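Local atomic coordinates of halohydrin dehalogenase (Rhizobium radiobacter, PDB entry 4IY1), a protein that catalyses the reversible conversion of vicinal halohydrins to epoxides and halide, and in reverse opens epoxides with nucleophiles such as cyanide. Residues E61-E64 with A65-A69; A93-D96 with Y97-M100; T213-E216 with L217-V221. The protein carries 37 engineered substitutions. All blocks are in the same frame, centred on the assembly; numbering follows the deposited sequence.

Contact 1 of 3, residues E61-E64 with A65-A69; sequences ELIE and AVTSA
Thr-67 grips the carbonyl of Ile-63 twice. Thr-67 OG1 donates to Ile-63 O at 2.7 Å, and the amide Thr-67 N donates to Ile-63 O at 2.8 Å. The two donors reach the oxygen from opposite faces of its carbonyl plane, the hydroxyl standing further out of that plane than the amide. The hydroxyl is turned back over the preceding turn because OG1 lies beside the backbone N, anti to the carbonyl carbon (chi1 -61°). OG1 also has a weak hydrogen bond with Gln-118 NE2 of helix 94-122. Ser-68 repeats the pattern on Glu-64. Ser-68 OG donates to Glu-64 O at 3.0 Å, and Ser-68 N approaches the same oxygen from the other face. These are the hydroxyl-to-carbonyl bonds, four residues back, that serine and threonine commonly make inside helices. Here they sit in helix 59-70, which packs against the parallel sheet of a Rossmann-type fold. A valine in place of Thr-67 would probably leave Ile-63 O with the amide alone and Gln-118 without this partner. On the sheet side, Val-66 N donates to Leu-62 O at 2.9 Å in a nearly straight bond. Val-66 CG2 lies 3.3 Å from Leu-62 O. Leu-62 CD1 and Val-66 CG2 then meet loosely at 4.3 Å, and both side chains rest on Ile-5 of strand 3-6. Ile-63 is also buried on Ile-5. Ala-65 CB sits 3.1 Å from Glu-61 O and packs against Met-54 and Glu-56.

Contact 2 of 3, residues A93-D96 with Y97-M100; sequences AVED and YRDM. Engineered in segment 97-100: Asp-99 (natural residue Gly), Met-100 (natural residue Ala).
Glu-95 and Arg-98 form a salt bridge on the first turn of helix 94-122. Arg-98 NH1 donates to Glu-95 OE1 at 3.0 Å. The bond is bent, with an N-H...O angle of 140°. NH1 meets the oxygen from above the carboxylate plane, and the two flat groups are turned 29° apart. Glu-95 reaches its partner by folding back at its second torsion (chi2 62°), while Arg-98 runs extended from CG to NE. Arg-98 NH2 forms a second salt bridge, with Glu-102 of the second subunit.

Like charges also come close. Glu-95 OE2 lies 3.9 Å from OD1 of Asp-99, an engineered residue that replaces glycine.

The hydrogen bonds include the helical ones. Arg-98 N donates to Val-94 O at 3.0 Å, and Met-100 N donates to Asp-96 O at 3.0 Å. Ala-93 is the N-cap residue, and Asp-96 turns its carboxylate back toward Ala-93 N, with OD2 modelled at a doubtful 2.5 Å from that nitrogen. Tyr-97 OH bonds to Ser-147 of its own chain and to Gln-105 of the second subunit.

Among the packing contacts, Val-94 CG1 lies over one face of the Arg-98 guanidinium, 3.6 Å from NH1. Val-94, Tyr-97 and Arg-98 all pack on Ile-106 of the second subunit. The buried ring of Tyr-97 also meets Phe-109 of that subunit. Engineered Met-100 packs on helix 143-163. As in other short-chain dehydrogenase/reductase proteins, these two helices probably form a four-helix bundle with their subunit mates.

Arg-98 thus bridges a carboxylate on its own helix and one across the interface, and probably shares its charge between them. The positive charge probably also eases the repulsion between Glu-95 and Asp-99.

Contact 3 of 3, residues T213-E216 with L217-V221; sequences TQKE and LGELV
Lys-215 and Glu-219 stand one turn apart on helix 214-225 and make a long salt bridge, with Lys-215 NZ 3.6 Å from Glu-219 OE2. The helix opens with a capping box. Glu-216 N donates to Thr-213 OG1 at 3.2 Å, and Thr-213 N donates back to Glu-216 OE2 at 2.9 Å. The salt bridge is less exact. Lys-215 CE comes nearer to Glu-219 OE2 (3.2 Å) than NZ does, so the methylene lies alongside the carboxylate. The lysine chain is bent at three torsions. The fold of Glu-219 is less sure, because its CG crowds Lys-215 O in the model.

Helical bonds run beneath these side chains. Gly-218 N donates almost straight to Gln-214 O at 2.8 Å. Leu-220 N donates to Glu-216 O at 3.0 Å. The bond from Leu-217 N to Thr-213 O is weak. Leu-217 CB rests 3.6 Å from Gln-214 O.

The next shell holds the polar ends. Glu-219 OE1 pairs with Arg-20, and Gln-214 bonds to the backbone of Asp-179, Phe-12 and Gly-16. Glu-216 OE2 meets Arg-210, while its OE1 accepts from Tyr-231 N of the third subunit, so this carboxylate serves the helix start and the interface together. Leu-217 and Leu-220 face strand 236-239, an outermost strand of the Rossmann-type sheet within this chain. Glu-216 has CG beside its backbone N and an extended chain beyond, which carries its carboxylate back to the cap; there OE2 receives Thr-213 N on its anti lone pair, the one turned away from OE1.

How the contacts relate
The three contacts follow one another along the chain, and none nests in or crosses another. Each closes only a single helical turn. Contact 1 lies on helix 59-70, beside strand 3-6 of the central parallel sheet. Contact 2 begins helix 94-122, at the interface with the second subunit. Contact 3 begins helix 214-225, between helix 14-23, strands 170-175 and 236-239, and the third subunit. Contacts 2 and 3 lie on opposite sides of the chain's centre, their own centres about 31 Å apart. The nearest atoms of contacts 1 and 3 are about 15 Å apart. The helix that contact 2 opens runs on to the weak hydrogen bond between Gln-118 and contact 1.

Contact 1 of 3, residues E61-E64 with A65-A69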
ATOM      1  N   GLU B  61     -26.296 -14.384  19.319  1.00 32.29           N
ATOM      2  CA  GLU B  61     -26.525 -15.538  20.186  1.00 35.21           C
ATOM      3  C   GLU B  61     -25.217 -16.296  20.509  1.00 38.51           C
ATOM      4  O   GLU B  61     -25.039 -16.801  21.625  1.00 34.08           O
ATOM      5  CB  GLU B  61     -27.565 -16.466  19.589  1.00 34.19           C
ATOM      6  CG  GLU B  61     -27.227 -16.943  18.194  1.00 35.75           C
ATOM      7  CD  GLU B  61     -27.979 -18.193  17.808  1.00 42.43           C
ATOM      8  OE1 GLU B  61     -28.634 -18.790  18.693  1.00 53.62           O
ATOM      9  OE2 GLU B  61     -27.845 -18.632  16.650  1.00 41.03           O
ATOM     10  N   LEU B  62     -24.246 -16.255  19.601  1.00 37.48           N
ATOM     11  CA  LEU B  62     -22.946 -16.866  19.914  1.00 33.57           C
ATOM     12  C   LEU B  62     -22.213 -16.119  21.037  1.00 31.16           C
ATOM     13  O   LEU B  62     -21.886 -16.698  22.072  1.00 35.09           O
ATOM     14  CB  LEU B  62     -22.070 -17.004  18.678  1.00 31.23           C
ATOM     15  CG  LEU B  62     -20.707 -17.696  18.933  1.00 33.08           C
ATOM     16  CD1 LEU B  62     -20.887 -19.180  19.228  1.00 31.73           C
ATOM     17  CD2 LEU B  62     -19.747 -17.490  17.756  1.00 32.19           C
ATOM     18  N   ILE B  63     -21.995 -14.827  20.855  1.00 35.55           N
ATOM     19  CA  ILE B  63     -21.374 -14.012  21.886  1.00 35.85           C
ATOM     20  C   ILE B  63     -22.060 -14.144  23.270  1.00 39.34           C
ATOM     21  O   ILE B  63     -21.387 -14.268  24.300  1.00 38.05           O
ATOM     22  CB  ILE B  63     -21.340 -12.542  21.460  1.00 34.92           C
ATOM     23  CG1 ILE B  63     -20.613 -12.389  20.110  1.00 43.59           C
ATOM     24  CG2 ILE B  63     -20.694 -11.691  22.526  1.00 34.57           C
ATOM     25  CD1 ILE B  63     -19.154 -12.772  20.130  1.00 43.77           C
ATOM     26  N   GLU B  64     -23.384 -14.063  23.304  1.00 38.69           N
ATOM     27  CA  GLU B  64     -24.107 -14.183  24.578  1.00 43.48           C
ATOM     28  C   GLU B  64     -23.952 -15.583  25.172  1.00 39.31           C
ATOM     29  O   GLU B  64     -23.779 -15.740  26.377  1.00 41.62           O
ATOM     30  CB  GLU B  64     -25.595 -13.858  24.401  1.00 46.02           C
ATOM     31  CG  GLU B  64     -25.841 -12.450  23.884  1.00 57.82           C
ATOM     32  CD  GLU B  64     -27.309 -12.045  23.901  1.00 65.41           C
ATOM     33  OE1 GLU B  64     -27.594 -10.885  24.269  1.00 63.95           O
ATOM     34  OE2 GLU B  64     -28.172 -12.861  23.496  1.00 60.32           O
ATOM     35  N   ALA B  65     -24.004 -16.600  24.316  1.00 38.16           N
ATOM     36  CA  ALA B  65     -23.894 -17.971  24.786  1.00 40.87           C
ATOM     37  C   ALA B  65     -22.504 -18.248  25.389  1.00 43.73           C
ATOM     38  O   ALA B  65     -22.386 -18.886  26.436  1.00 42.10           O
ATOM     39  CB  ALA B  65     -24.221 -18.947  23.663  1.00 39.96           C
ATOM     40  N   VAL B  66     -21.458 -17.723  24.753  1.00 41.66           N
ATOM     41  CA  VAL B  66     -20.094 -17.851  25.272  1.00 31.77           C
ATOM     42  C   VAL B  66     -19.956 -17.023  26.530  1.00 31.43           C
ATOM     43  O   VAL B  66     -19.296 -17.436  27.489  1.00 32.94           O
ATOM     44  CB  VAL B  66     -19.030 -17.359  24.253  1.00 30.67           C
ATOM     45  CG1 VAL B  66     -17.650 -17.361  24.889  1.00 21.55           C
ATOM     46  CG2 VAL B  66     -19.049 -18.204  22.966  1.00 27.28           C
ATOM     47  N   THR B  67     -20.472 -15.804  26.486  1.00 32.20           N
ATOM     48  CA  THR B  67     -20.402 -14.915  27.641  1.00 34.45           C
ATOM     49  C   THR B  67     -21.120 -15.511  28.862  1.00 45.52           C
ATOM     50  O   THR B  67     -20.615 -15.421  29.990  1.00 49.45           O
ATOM     51  CB  THR B  67     -20.968 -13.515  27.321  1.00 43.33           C
ATOM     52  OG1 THR B  67     -20.194 -12.914  26.274  1.00 42.18           O
ATOM     53  CG2 THR B  67     -20.905 -12.604  28.557  1.00 36.17           C
ATOM     54  N   SER B  68     -22.261 -16.165  28.632  1.00 45.81           N
ATOM     55  CA  SER B  68     -22.985 -16.845  29.718  1.00 50.70           C
ATOM     56  C   SER B  68     -22.123 -17.924  30.324  1.00 43.40           C
ATOM     57  O   SER B  68     -21.833 -17.899  31.501  1.00 52.97           O
ATOM     58  CB  SER B  68     -24.285 -17.483  29.215  1.00 46.59           C
ATOM     59  OG  SER B  68     -25.242 -16.501  28.890  1.00 73.17           O
ATOM     60  N   ALA B  69     -21.706 -18.869  29.491  1.00 52.77           N
ATOM     61  CA  ALA B  69     -20.981 -20.051  29.942  1.00 47.95           C
ATOM     62  C   ALA B  69     -19.561 -19.764  30.447  1.00 54.97           C
ATOM     63  O   ALA B  69     -19.203 -20.179  31.544  1.00 49.78           O
ATOM     64  CB  ALA B  69     -20.958 -21.100  28.844  1.00 46.57           C
TER

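Contact 2 of 3, residues A93-D96 with Y97-M100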
ATOM      1  N   ALA B  93     -24.564 -13.120 -10.975  1.00 37.47           N
ATOM      2  CA  ALA B  93     -25.715 -12.329 -10.605  1.00 40.02           C
ATOM      3  C   ALA B  93     -25.357 -11.412  -9.423  1.00 38.27           C
ATOM      4  O   ALA B  93     -24.560 -11.784  -8.550  1.00 35.27           O
ATOM      5  CB  ALA B  93     -26.891 -13.239 -10.259  1.00 39.87           C
ATOM      6  N   VAL B  94     -25.970 -10.230  -9.376  1.00 37.51           N
ATOM      7  CA  VAL B  94     -25.698  -9.277  -8.289  1.00 37.55           C
ATOM      8  C   VAL B  94     -25.941  -9.904  -6.918  1.00 42.63           C
ATOM      9  O   VAL B  94     -25.217  -9.650  -5.929  1.00 38.11           O
ATOM     10  CB  VAL B  94     -26.551  -8.021  -8.468  1.00 32.92           C
ATOM     11  CG1 VAL B  94     -26.425  -7.106  -7.272  1.00 29.92           C
ATOM     12  CG2 VAL B  94     -26.134  -7.293  -9.739  1.00 35.30           C
ATOM     13  N   GLU B  95     -26.970 -10.731  -6.850  1.00 38.15           N
ATOM     14  CA  GLU B  95     -27.275 -11.426  -5.621  1.00 33.70           C
ATOM     15  C   GLU B  95     -26.133 -12.336  -5.149  1.00 31.56           C
ATOM     16  O   GLU B  95     -26.005 -12.611  -3.958  1.00 38.57           O
ATOM     17  CB  GLU B  95     -28.593 -12.210  -5.778  1.00 41.39           C
ATOM     18  CG  GLU B  95     -29.165 -12.699  -4.461  1.00 43.31           C
ATOM     19  CD  GLU B  95     -29.535 -11.566  -3.514  1.00 48.95           C
ATOM     20  OE1 GLU B  95     -29.936 -10.483  -3.986  1.00 51.41           O
ATOM     21  OE2 GLU B  95     -29.470 -11.775  -2.283  1.00 62.59           O
ATOM     22  N   ASP B  96     -25.325 -12.843  -6.079  1.00 40.03           N
ATOM     23  CA  ASP B  96     -24.070 -13.548  -5.720  1.00 39.19           C
ATOM     24  C   ASP B  96     -23.080 -12.628  -4.957  1.00 30.40           C
ATOM     25  O   ASP B  96     -22.392 -13.059  -4.025  1.00 30.39           O
ATOM     26  CB  ASP B  96     -23.353 -14.086  -6.979  1.00 37.98           C
ATOM     27  CG  ASP B  96     -24.227 -15.013  -7.811  1.00 55.04           C
ATOM     28  OD1 ASP B  96     -24.637 -16.074  -7.293  1.00 47.21           O
ATOM     29  OD2 ASP B  96     -24.477 -14.693  -8.998  1.00 51.92           O
ATOM     30  N   TYR B  97     -22.883 -11.418  -5.460  1.00 28.68           N
ATOM     31  CA  TYR B  97     -21.987 -10.492  -4.769  1.00 27.99           C
ATOM     32  C   TYR B  97     -22.526 -10.170  -3.371  1.00 23.32           C
ATOM     33  O   TYR B  97     -21.779 -10.236  -2.402  1.00 24.92           O
ATOM     34  CB  TYR B  97     -21.750  -9.228  -5.596  1.00 26.95           C
ATOM     35  CG  TYR B  97     -20.683  -8.273  -5.042  1.00 25.52           C
ATOM     36  CD1 TYR B  97     -19.488  -8.753  -4.485  1.00 24.68           C
ATOM     37  CD2 TYR B  97     -20.844  -6.901  -5.159  1.00 29.21           C
ATOM     38  CE1 TYR B  97     -18.478  -7.877  -4.060  1.00 25.88           C
ATOM     39  CE2 TYR B  97     -19.842  -6.019  -4.762  1.00 28.74           C
ATOM     40  CZ  TYR B  97     -18.670  -6.508  -4.207  1.00 26.13           C
ATOM     41  OH  TYR B  97     -17.718  -5.593  -3.778  1.00 29.93           O
ATOM     42  N   ARG B  98     -23.852 -10.030  -3.248  1.00 26.85           N
ATOM     43  CA  ARG B  98     -24.476  -9.794  -1.927  1.00 29.36           C
ATOM     44  C   ARG B  98     -24.175 -10.923  -0.953  1.00 27.43           C
ATOM     45  O   ARG B  98     -23.722 -10.670   0.161  1.00 27.80           O
ATOM     46  CB  ARG B  98     -26.005  -9.593  -2.024  1.00 28.08           C
ATOM     47  CG  ARG B  98     -26.438  -8.232  -2.543  1.00 32.15           C
ATOM     48  CD  ARG B  98     -27.947  -7.952  -2.337  1.00 32.66           C
ATOM     49  NE  ARG B  98     -28.356  -6.725  -3.032  1.00 30.57           N
ATOM     50  CZ  ARG B  98     -28.841  -6.687  -4.271  1.00 32.65           C
ATOM     51  NH1 ARG B  98     -29.094  -7.809  -4.927  1.00 43.00           N
ATOM     52  NH2 ARG B  98     -28.999  -5.525  -4.888  1.00 35.18           N
ATOM     53  N   ASP B  99     -24.296 -12.169  -1.411  1.00 29.42           N
ATOM     54  CA  ASP B  99     -23.964 -13.321  -0.566  1.00 38.64           C
ATOM     55  C   ASP B  99     -22.470 -13.368  -0.202  1.00 30.46           C
ATOM     56  O   ASP B  99     -22.113 -13.766   0.904  1.00 34.65           O
ATOM     57  CB  ASP B  99     -24.361 -14.647  -1.240  1.00 38.20           C
ATOM     58  CG  ASP B  99     -25.865 -14.790  -1.444  1.00 49.26           C
ATOM     59  OD1 ASP B  99     -26.656 -14.085  -0.774  1.00 43.11           O
ATOM     60  OD2 ASP B  99     -26.255 -15.585  -2.328  1.00 54.09           O
ATOM     61  N   MET B 100     -21.607 -13.096  -1.173  1.00 32.09           N
ATOM     62  CA  MET B 100     -20.160 -12.971  -0.918  1.00 31.16           C
ATOM     63  C   MET B 100     -19.892 -11.920   0.182  1.00 30.05           C
ATOM     64  O   MET B 100     -19.302 -12.219   1.220  1.00 25.83           O
ATOM     65  CB  MET B 100     -19.431 -12.611  -2.226  1.00 39.39           C
ATOM     66  CG  MET B 100     -17.902 -12.730  -2.214  1.00 35.48           C
ATOM     67  SD  MET B 100     -17.321 -14.410  -1.983  1.00 45.70           S
ATOM     68  CE  MET B 100     -17.351 -14.956  -3.698  1.00 40.07           C
TER

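Contact 3 of 3, residues T213-E216 with L217-V221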
ATOM      1  N   THR B 213       1.861 -23.591   7.017  1.00 28.97           N
ATOM      2  CA  THR B 213       1.170 -24.569   7.853  1.00 34.75           C
ATOM      3  C   THR B 213       0.083 -23.902   8.694  1.00 41.19           C
ATOM      4  O   THR B 213       0.122 -22.679   8.909  1.00 31.49           O
ATOM      5  CB  THR B 213       2.168 -25.345   8.745  1.00 35.79           C
ATOM      6  OG1 THR B 213       2.794 -24.446   9.667  1.00 34.32           O
ATOM      7  CG2 THR B 213       3.289 -25.998   7.843  1.00 37.13           C
ATOM      8  N   GLN B 214      -0.918 -24.689   9.099  1.00 33.30           N
ATOM      9  CA  GLN B 214      -1.862 -24.273  10.125  1.00 37.73           C
ATOM     10  C   GLN B 214      -1.128 -23.730  11.329  1.00 41.24           C
ATOM     11  O   GLN B 214      -1.587 -22.789  11.982  1.00 34.83           O
ATOM     12  CB  GLN B 214      -2.782 -25.430  10.583  1.00 32.92           C
ATOM     13  CG  GLN B 214      -3.910 -25.752   9.625  1.00 34.59           C
ATOM     14  CD  GLN B 214      -4.893 -24.597   9.429  1.00 44.47           C
ATOM     15  OE1 GLN B 214      -5.575 -24.172  10.370  1.00 44.32           O
ATOM     16  NE2 GLN B 214      -5.013 -24.124   8.177  1.00 41.02           N
ATOM     17  N   LYS B 215      -0.041 -24.385  11.695  1.00 32.58           N
ATOM     18  CA  LYS B 215       0.617 -24.041  12.928  1.00 34.37           C
ATOM     19  C   LYS B 215       1.208 -22.617  12.828  1.00 36.33           C
ATOM     20  O   LYS B 215       1.353 -21.934  13.834  1.00 34.14           O
ATOM     21  CB  LYS B 215       1.723 -25.050  13.236  1.00 35.22           C
ATOM     22  CG  LYS B 215       2.653 -24.578  14.332  1.00 33.49           C
ATOM     23  CD  LYS B 215       3.056 -25.718  15.243  1.00 50.75           C
ATOM     24  CE  LYS B 215       3.080 -25.308  16.710  1.00 46.25           C
ATOM     25  NZ  LYS B 215       4.276 -25.937  17.332  1.00 49.13           N
ATOM     26  N   GLU B 216       1.638 -22.222  11.635  1.00 30.26           N
ATOM     27  CA  GLU B 216       2.209 -20.876  11.453  1.00 32.54           C
ATOM     28  C   GLU B 216       1.097 -19.830  11.626  1.00 28.22           C
ATOM     29  O   GLU B 216       1.206 -18.913  12.452  1.00 31.96           O
ATOM     30  CB  GLU B 216       2.881 -20.754  10.074  1.00 24.25           C
ATOM     31  CG  GLU B 216       4.253 -21.447   9.999  1.00 30.51           C
ATOM     32  CD  GLU B 216       4.853 -21.420   8.596  1.00 33.23           C
ATOM     33  OE1 GLU B 216       5.928 -20.791   8.418  1.00 32.69           O
ATOM     34  OE2 GLU B 216       4.180 -21.900   7.639  1.00 33.22           O
ATOM     35  N   LEU B 217      -0.045 -20.132  11.024  1.00 28.33           N
ATOM     36  CA  LEU B 217      -1.215 -19.287  11.116  1.00 30.31           C
ATOM     37  C   LEU B 217      -1.732 -19.196  12.557  1.00 31.29           C
ATOM     38  O   LEU B 217      -1.939 -18.097  13.086  1.00 31.77           O
ATOM     39  CB  LEU B 217      -2.301 -19.768  10.146  1.00 30.17           C
ATOM     40  CG  LEU B 217      -3.477 -18.787   9.993  1.00 31.33           C
ATOM     41  CD1 LEU B 217      -4.251 -18.964   8.694  1.00 25.96           C
ATOM     42  CD2 LEU B 217      -4.375 -18.905  11.207  1.00 28.94           C
ATOM     43  N   GLY B 218      -1.763 -20.332  13.247  1.00 26.25           N
ATOM     44  CA  GLY B 218      -1.974 -20.366  14.703  1.00 24.22           C
ATOM     45  C   GLY B 218      -0.982 -19.624  15.567  1.00 26.12           C
ATOM     46  O   GLY B 218      -1.353 -19.018  16.586  1.00 28.97           O
ATOM     47  N   GLU B 219       0.300 -19.745  15.257  1.00 27.19           N
ATOM     48  CA  GLU B 219       1.295 -19.085  16.096  1.00 26.36           C
ATOM     49  C   GLU B 219       1.100 -17.549  16.003  1.00 27.76           C
ATOM     50  O   GLU B 219       1.268 -16.822  16.982  1.00 30.10           O
ATOM     51  CB  GLU B 219       2.724 -19.480  15.670  1.00 32.42           C
ATOM     52  CG  GLU B 219       3.043 -20.970  15.835  1.00 38.47           C
ATOM     53  CD  GLU B 219       3.630 -21.293  17.191  1.00 39.64           C
ATOM     54  OE1 GLU B 219       3.544 -20.458  18.106  1.00 37.12           O
ATOM     55  OE2 GLU B 219       4.253 -22.349  17.325  1.00 53.61           O
ATOM     56  N   LEU B 220       0.726 -17.074  14.824  1.00 25.78           N
ATOM     57  CA  LEU B 220       0.595 -15.640  14.599  1.00 27.25           C
ATOM     58  C   LEU B 220      -0.628 -15.127  15.348  1.00 22.08           C
ATOM     59  O   LEU B 220      -0.533 -14.204  16.137  1.00 25.24           O
ATOM     60  CB  LEU B 220       0.448 -15.328  13.107  1.00 23.87           C
ATOM     61  CG  LEU B 220       0.213 -13.841  12.803  1.00 25.48           C
ATOM     62  CD1 LEU B 220       1.337 -12.971  13.383  1.00 23.63           C
ATOM     63  CD2 LEU B 220       0.077 -13.575  11.325  1.00 19.14           C
ATOM     64  N   VAL B 221      -1.754 -15.782  15.132  1.00 24.05           N
ATOM     65  CA  VAL B 221      -2.980 -15.484  15.863  1.00 23.76           C
ATOM     66  C   VAL B 221      -2.649 -15.388  17.348  1.00 26.29           C
ATOM     67  O   VAL B 221      -3.005 -14.421  18.017  1.00 24.98           O
ATOM     68  CB  VAL B 221      -4.050 -16.593  15.658  1.00 26.70           C
ATOM     69  CG1 VAL B 221      -5.076 -16.554  16.797  1.00 22.76           C
ATOM     70  CG2 VAL B 221      -4.740 -16.445  14.308  1.00 21.31           C
TER